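Local coordinates for leucine-rich repeat protein (Bacteroides thetaiotaomicron, PDB 4ECN) that is of unknown function but carries leucine-rich repeats and probably binds other proteins outside the cell, at residues Asp395-Leu400 / Asp406-Asn411; Pro412-Ile417 / Tyr754-Asp759. All coordinates share one frame; numbering follows the deposited sequence.

Contact 1: residues Asp395-Leu400 / Asp406-Asn411; sequences DQRLNL and DAINRN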
loop_
_atom_site.group_PDB
_atom_site.type_symbol
_atom_site.label_atom_id
_atom_site.label_comp_id
_atom_site.label_asym_id
_atom_site.label_seq_id
_atom_site.Cartn_x
_atom_site.Cartn_y
_atom_site.Cartn_z
ATOM N N ASP A 395 -0.457 20.854 3.180
ATOM C CA ASP A 395 -0.904 22.148 3.710
ATOM C C ASP A 395 -0.012 23.269 3.094
ATOM O O ASP A 395 1.218 23.266 3.277
ATOM C CB ASP A 395 -0.825 22.096 5.252
ATOM C CG ASP A 395 -1.494 23.215 6.022
ATOM O OD1 ASP A 395 -1.395 24.385 5.579
ATOM O OD2 ASP A 395 -2.054 22.933 7.120
ATOM N N GLN A 396 -0.637 24.168 2.286
ATOM C CA GLN A 396 0.052 25.247 1.552
ATOM C C GLN A 396 0.778 26.218 2.470
ATOM O O GLN A 396 1.721 26.879 2.019
ATOM C CB GLN A 396 -0.907 26.041 0.659
ATOM C CG GLN A 396 -1.298 25.282 -0.594
ATOM C CD GLN A 396 -0.111 24.735 -1.339
ATOM O OE1 GLN A 396 0.779 25.461 -1.794
ATOM N NE2 GLN A 396 -0.087 23.436 -1.473
ATOM N N ARG A 397 0.401 26.246 3.766
ATOM C CA ARG A 397 1.066 27.085 4.770
ATOM C C ARG A 397 2.474 26.523 5.142
ATOM O O ARG A 397 3.212 27.230 5.808
ATOM C CB ARG A 397 0.203 27.259 6.015
ATOM C CG ARG A 397 -1.099 28.019 5.705
ATOM C CD ARG A 397 -2.060 28.014 6.872
ATOM N NE ARG A 397 -2.381 26.653 7.311
ATOM C CZ ARG A 397 -3.064 26.357 8.409
ATOM N NH1 ARG A 397 -3.533 27.326 9.190
ATOM N NH2 ARG A 397 -3.274 25.092 8.745
ATOM N N LEU A 398 2.884 25.339 4.615
ATOM C CA LEU A 398 4.229 24.766 4.806
ATOM C C LEU A 398 5.257 25.458 3.877
ATOM O O LEU A 398 6.442 25.114 3.916
ATOM C CB LEU A 398 4.245 23.233 4.550
ATOM C CG LEU A 398 3.439 22.321 5.484
ATOM C CD1 LEU A 398 3.201 20.984 4.849
ATOM C CD2 LEU A 398 4.109 22.172 6.826
ATOM N N ASN A 399 4.781 26.397 3.011
ATOM C CA ASN A 399 5.582 27.211 2.086
ATOM C C ASN A 399 5.920 28.580 2.744
ATOM O O ASN A 399 6.690 29.377 2.191
ATOM C CB ASN A 399 4.846 27.399 0.747
ATOM C CG ASN A 399 4.497 26.118 -0.009
ATOM O OD1 ASN A 399 3.447 26.031 -0.636
ATOM N ND2 ASN A 399 5.352 25.093 0.007
ATOM N N LEU A 400 5.335 28.836 3.936
ATOM C CA LEU A 400 5.609 30.024 4.732
ATOM C C LEU A 400 6.866 29.808 5.506
ATOM O O LEU A 400 7.282 28.658 5.696
ATOM C CB LEU A 400 4.444 30.325 5.687
ATOM C CG LEU A 400 3.086 30.719 5.089
ATOM C CD1 LEU A 400 2.002 30.613 6.128
ATOM C CD2 LEU A 400 3.105 32.136 4.586
ATOM N N ASP A 406 4.971 29.310 13.017
ATOM C CA ASP A 406 4.957 29.365 14.474
ATOM C C ASP A 406 3.829 30.275 14.934
ATOM O O ASP A 406 2.996 29.841 15.730
ATOM C CB ASP A 406 6.319 29.841 15.000
ATOM C CG ASP A 406 7.451 28.861 14.720
ATOM O OD1 ASP A 406 7.153 27.667 14.410
ATOM O OD2 ASP A 406 8.637 29.277 14.809
ATOM N N ALA A 407 3.741 31.484 14.337
ATOM C CA ALA A 407 2.701 32.479 14.589
ATOM C C ALA A 407 1.263 31.885 14.418
ATOM O O ALA A 407 0.403 32.121 15.268
ATOM C CB ALA A 407 2.893 33.658 13.654
ATOM N N ILE A 408 1.033 31.086 13.358
ATOM C CA ILE A 408 -0.267 30.456 13.071
ATOM C C ILE A 408 -0.557 29.307 14.054
ATOM O O ILE A 408 -1.699 29.174 14.526
ATOM C CB ILE A 408 -0.318 29.957 11.600
ATOM C CG1 ILE A 408 -0.385 31.187 10.661
ATOM C CG2 ILE A 408 -1.515 29.022 11.365
ATOM C CD1 ILE A 408 -0.108 30.960 9.210
ATOM N N ASN A 409 0.458 28.479 14.335
ATOM C CA ASN A 409 0.334 27.330 15.220
ATOM C C ASN A 409 -0.002 27.736 16.636
ATOM O O ASN A 409 -0.809 27.037 17.259
ATOM C CB ASN A 409 1.592 26.496 15.221
ATOM C CG ASN A 409 1.759 25.677 13.962
ATOM O OD1 ASN A 409 0.787 25.272 13.300
ATOM N ND2 ASN A 409 3.006 25.385 13.634
ATOM N N ARG A 410 0.545 28.874 17.135
ATOM C CA ARG A 410 0.211 29.329 18.487
ATOM C C ARG A 410 -0.971 30.332 18.449
ATOM O O ARG A 410 -1.191 31.028 19.439
ATOM C CB ARG A 410 1.424 29.922 19.228
ATOM C CG ARG A 410 2.000 31.179 18.642
ATOM C CD ARG A 410 3.188 31.650 19.436
ATOM N NE ARG A 410 3.801 32.780 18.748
ATOM C CZ ARG A 410 4.890 32.703 17.990
ATOM N NH1 ARG A 410 5.554 31.558 17.882
ATOM N NH2 ARG A 410 5.360 33.788 17.386
ATOM N N ASN A 411 -1.749 30.376 17.349
ATOM C CA ASN A 411 -2.936 31.218 17.254
ATOM C C ASN A 411 -4.170 30.307 17.284
ATOM O O ASN A 411 -4.383 29.554 16.334
ATOM C CB ASN A 411 -2.912 32.125 16.006
ATOM C CG ASN A 411 -4.074 33.110 15.902
ATOM O OD1 ASN A 411 -5.125 32.965 16.543
ATOM N ND2 ASN A 411 -3.919 34.141 15.081
#
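Arg397, in the 3-10 turn 396-399, faces Ile408 of helix 402-409, their CA atoms 9.1 Å apart, so side chains alone bridge the two backbones. Ile408 serves both neighbours with different branches: its CG2 methyl lies 3.4 Å from Arg397 NH1, oblique to the guanidinium, while its CD1 meets Leu400 CD1 at 3.8 Å, the two aliphatic chains crossing at about a right angle. At chi1 -71° CG2 is anti to the backbone N, turned to Arg397, and the extended CG1 arm carries CD1 to Leu400. Asp395 grips the guanidinium at two points along its edge, fixing its rotation about the end of the side chain. Arg397 NE reaches Asp395 OD1 over 3.0 Å and Arg397 NH2 reaches Asp395 OD2 over 3.0 Å, a side-on salt bridge almost in the guanidinium plane and nearly straight (179° and 175°). Asp395 OD1 is gripped a second time, by the backbone N of Arg397 at 3.2 Å, making an Asx turn. Leu400 also rests on Thr701 and Ile703 of the repeat sheet. With NE and NH2 committed to Asp395 and NH1 bonded to Lys415 O, the arginine can lie against a buried isoleucine while its charge remains paired.

Contact 2: residues Pro412-Ile417 / Tyr754-Asp759; sequences PEMKPI and YLSNMD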
loop_
_atom_site.group_PDB
_atom_site.type_symbol
_atom_site.label_atom_id
_atom_site.label_comp_id
_atom_site.label_asym_id
_atom_site.label_seq_id
_atom_site.Cartn_x
_atom_site.Cartn_y
_atom_site.Cartn_z
ATOM N N PRO A 412 -4.996 30.345 18.355
ATOM C CA PRO A 412 -6.169 29.445 18.421
ATOM C C PRO A 412 -7.314 29.876 17.489
ATOM O O PRO A 412 -8.246 29.089 17.284
ATOM C CB PRO A 412 -6.600 29.529 19.886
ATOM C CG PRO A 412 -5.455 30.238 20.611
ATOM C CD PRO A 412 -4.885 31.150 19.587
ATOM N N GLU A 413 -7.232 31.093 16.896
ATOM C CA GLU A 413 -8.223 31.593 15.927
ATOM C C GLU A 413 -8.007 30.987 14.514
ATOM O O GLU A 413 -8.823 31.236 13.624
ATOM C CB GLU A 413 -8.185 33.132 15.818
ATOM C CG GLU A 413 -8.532 33.920 17.072
ATOM C CD GLU A 413 -8.488 35.426 16.860
ATOM O OE1 GLU A 413 -7.388 35.971 16.601
ATOM O OE2 GLU A 413 -9.564 36.060 16.954
HETATM N N MSE A 414 -6.892 30.243 14.299
HETATM C CA MSE A 414 -6.537 29.613 13.020
HETATM C C MSE A 414 -6.208 28.133 13.239
HETATM O O MSE A 414 -5.676 27.780 14.294
HETATM C CB MSE A 414 -5.356 30.347 12.360
HETATM C CG MSE A 414 -5.674 31.790 11.927
HETATM SE SE MSE A 414 -4.059 32.925 11.611
HETATM C CE MSE A 414 -4.895 34.719 11.317
ATOM N N LYS A 415 -6.542 27.264 12.257
ATOM C CA LYS A 415 -6.293 25.822 12.369
ATOM C C LYS A 415 -4.776 25.530 12.314
ATOM O O LYS A 415 -4.059 26.222 11.583
ATOM C CB LYS A 415 -7.045 25.013 11.292
ATOM C CG LYS A 415 -6.611 25.234 9.846
ATOM C CD LYS A 415 -7.043 24.064 8.956
ATOM C CE LYS A 415 -6.385 24.102 7.591
ATOM N NZ LYS A 415 -6.612 22.850 6.823
ATOM N N PRO A 416 -4.259 24.543 13.093
ATOM C CA PRO A 416 -2.803 24.282 13.081
ATOM C C PRO A 416 -2.305 23.772 11.732
ATOM O O PRO A 416 -3.070 23.174 10.960
ATOM C CB PRO A 416 -2.620 23.209 14.160
ATOM C CG PRO A 416 -3.938 22.568 14.292
ATOM C CD PRO A 416 -4.952 23.648 14.038
ATOM N N ILE A 417 -1.013 24.007 11.454
ATOM C CA ILE A 417 -0.410 23.605 10.189
ATOM C C ILE A 417 0.006 22.130 10.321
ATOM O O ILE A 417 0.743 21.757 11.242
ATOM C CB ILE A 417 0.746 24.550 9.778
ATOM C CG1 ILE A 417 0.244 26.011 9.755
ATOM C CG2 ILE A 417 1.301 24.139 8.413
ATOM C CD1 ILE A 417 1.223 27.042 9.632
ATOM N N TYR A 754 -6.604 43.567 9.940
ATOM C CA TYR A 754 -6.503 42.294 10.635
ATOM C C TYR A 754 -5.189 41.592 10.348
ATOM O O TYR A 754 -5.070 40.399 10.651
ATOM C CB TYR A 754 -7.676 41.391 10.225
ATOM C CG TYR A 754 -9.031 41.976 10.557
ATOM C CD1 TYR A 754 -9.597 41.811 11.821
ATOM C CD2 TYR A 754 -9.756 42.689 9.607
ATOM C CE1 TYR A 754 -10.839 42.365 12.135
ATOM C CE2 TYR A 754 -11.000 43.246 9.910
ATOM C CZ TYR A 754 -11.538 43.080 11.172
ATOM O OH TYR A 754 -12.758 43.647 11.449
ATOM N N LEU A 755 -4.181 42.329 9.806
ATOM C CA LEU A 755 -2.853 41.800 9.486
ATOM C C LEU A 755 -2.254 41.178 10.734
ATOM O O LEU A 755 -2.124 41.865 11.731
ATOM C CB LEU A 755 -1.942 42.908 8.911
ATOM C CG LEU A 755 -0.461 42.523 8.570
ATOM C CD1 LEU A 755 -0.356 41.362 7.530
ATOM C CD2 LEU A 755 0.331 43.741 8.126
ATOM N N SER A 756 -2.011 39.860 10.719
ATOM C CA SER A 756 -1.463 39.144 11.872
ATOM C C SER A 756 0.009 38.772 11.679
ATOM O O SER A 756 0.809 38.987 12.590
ATOM C CB SER A 756 -2.258 37.868 12.167
ATOM O OG SER A 756 -3.398 38.082 12.980
ATOM N N ASN A 757 0.361 38.169 10.533
ATOM C CA ASN A 757 1.709 37.657 10.337
ATOM C C ASN A 757 2.356 38.214 9.080
ATOM O O ASN A 757 1.783 38.117 7.988
ATOM C CB ASN A 757 1.653 36.126 10.252
ATOM C CG ASN A 757 0.565 35.518 11.090
ATOM O OD1 ASN A 757 0.551 35.650 12.320
ATOM N ND2 ASN A 757 -0.447 34.971 10.420
HETATM N N MSE A 758 3.566 38.781 9.224
HETATM C CA MSE A 758 4.284 39.325 8.070
HETATM C C MSE A 758 5.774 39.080 8.193
HETATM O O MSE A 758 6.361 39.328 9.246
HETATM C CB MSE A 758 4.015 40.822 7.861
HETATM C CG MSE A 758 4.600 41.317 6.548
HETATM SE SE MSE A 758 3.841 42.956 5.945
HETATM C CE MSE A 758 4.986 43.273 4.457
ATOM N N ASP A 759 6.383 38.613 7.097
ATOM C CA ASP A 759 7.815 38.350 7.056
ATOM C C ASP A 759 8.437 39.007 5.816
ATOM O O ASP A 759 8.093 38.656 4.682
ATOM C CB ASP A 759 8.108 36.840 7.090
ATOM C CG ASP A 759 9.495 36.462 7.585
ATOM O OD1 ASP A 759 10.404 37.325 7.539
ATOM O OD2 ASP A 759 9.684 35.297 7.983
#
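The carboxamide of Asn757 is the flat group met here, and the selenium of Met414, a selenomethionine, is what approaches it across the contact; Leu404 and Ala407 of helix 402-409 also touch the asparagine side chain. Beyond selenium, the terminal methyl CE reaches Ser756, the residue just before strand 757-759, 4.0 Å from Ser756 OG and 4.2 Å from Ser756 CB. The reach comes from a chain extended past CG (chi2 162°, chi3 -173°), which carries SE and CE out from a loop whose nearest CA-CA separation, Met414 to Ser756, is 10.9 Å. Ser756 OG sits beside its own backbone N and bonds to Lys779 NZ and Gln777 O. The serine and Asn757 backbones bond to residues in or next to the adjoining strands of the repeat sheet, Thr731 among them, and Met414 touches Thr731 as well. Met414 thus adds a further point at which the excursion that follows strand 351-353 rests on the parallel sheet of later leucine-rich repeats. The methyl being apolar, the link is a van der Waals contact resting on fit rather than direction, tolerable to Ser756 OG because those two partners satisfy it; both sides together bury just 78 Å².

How the contacts relate
Both contacts are buried, with centres about 7 Å apart, yet they work at different levels. Contact 1 lies wholly within the long excursion between strands 351-353 and 452-456: aliphatic branches and a guanidinium meet the helix, while the salt bridge orders the turn itself. Contact 2 is long-range and smaller, joining segment 412-417 to strand 757-759 and the residue before it through a single extended side chain. Arg397 NH1 to Lys415 O ties the turn of contact 1 to the loop of contact 2, and Asn409 OD1 accepts from Ile417 N. Polar bonds also fasten the excursion to the repeat sheet, Ser401 OG to Asp759 OD2 and Arg410 NH2 to Gln810 OE1.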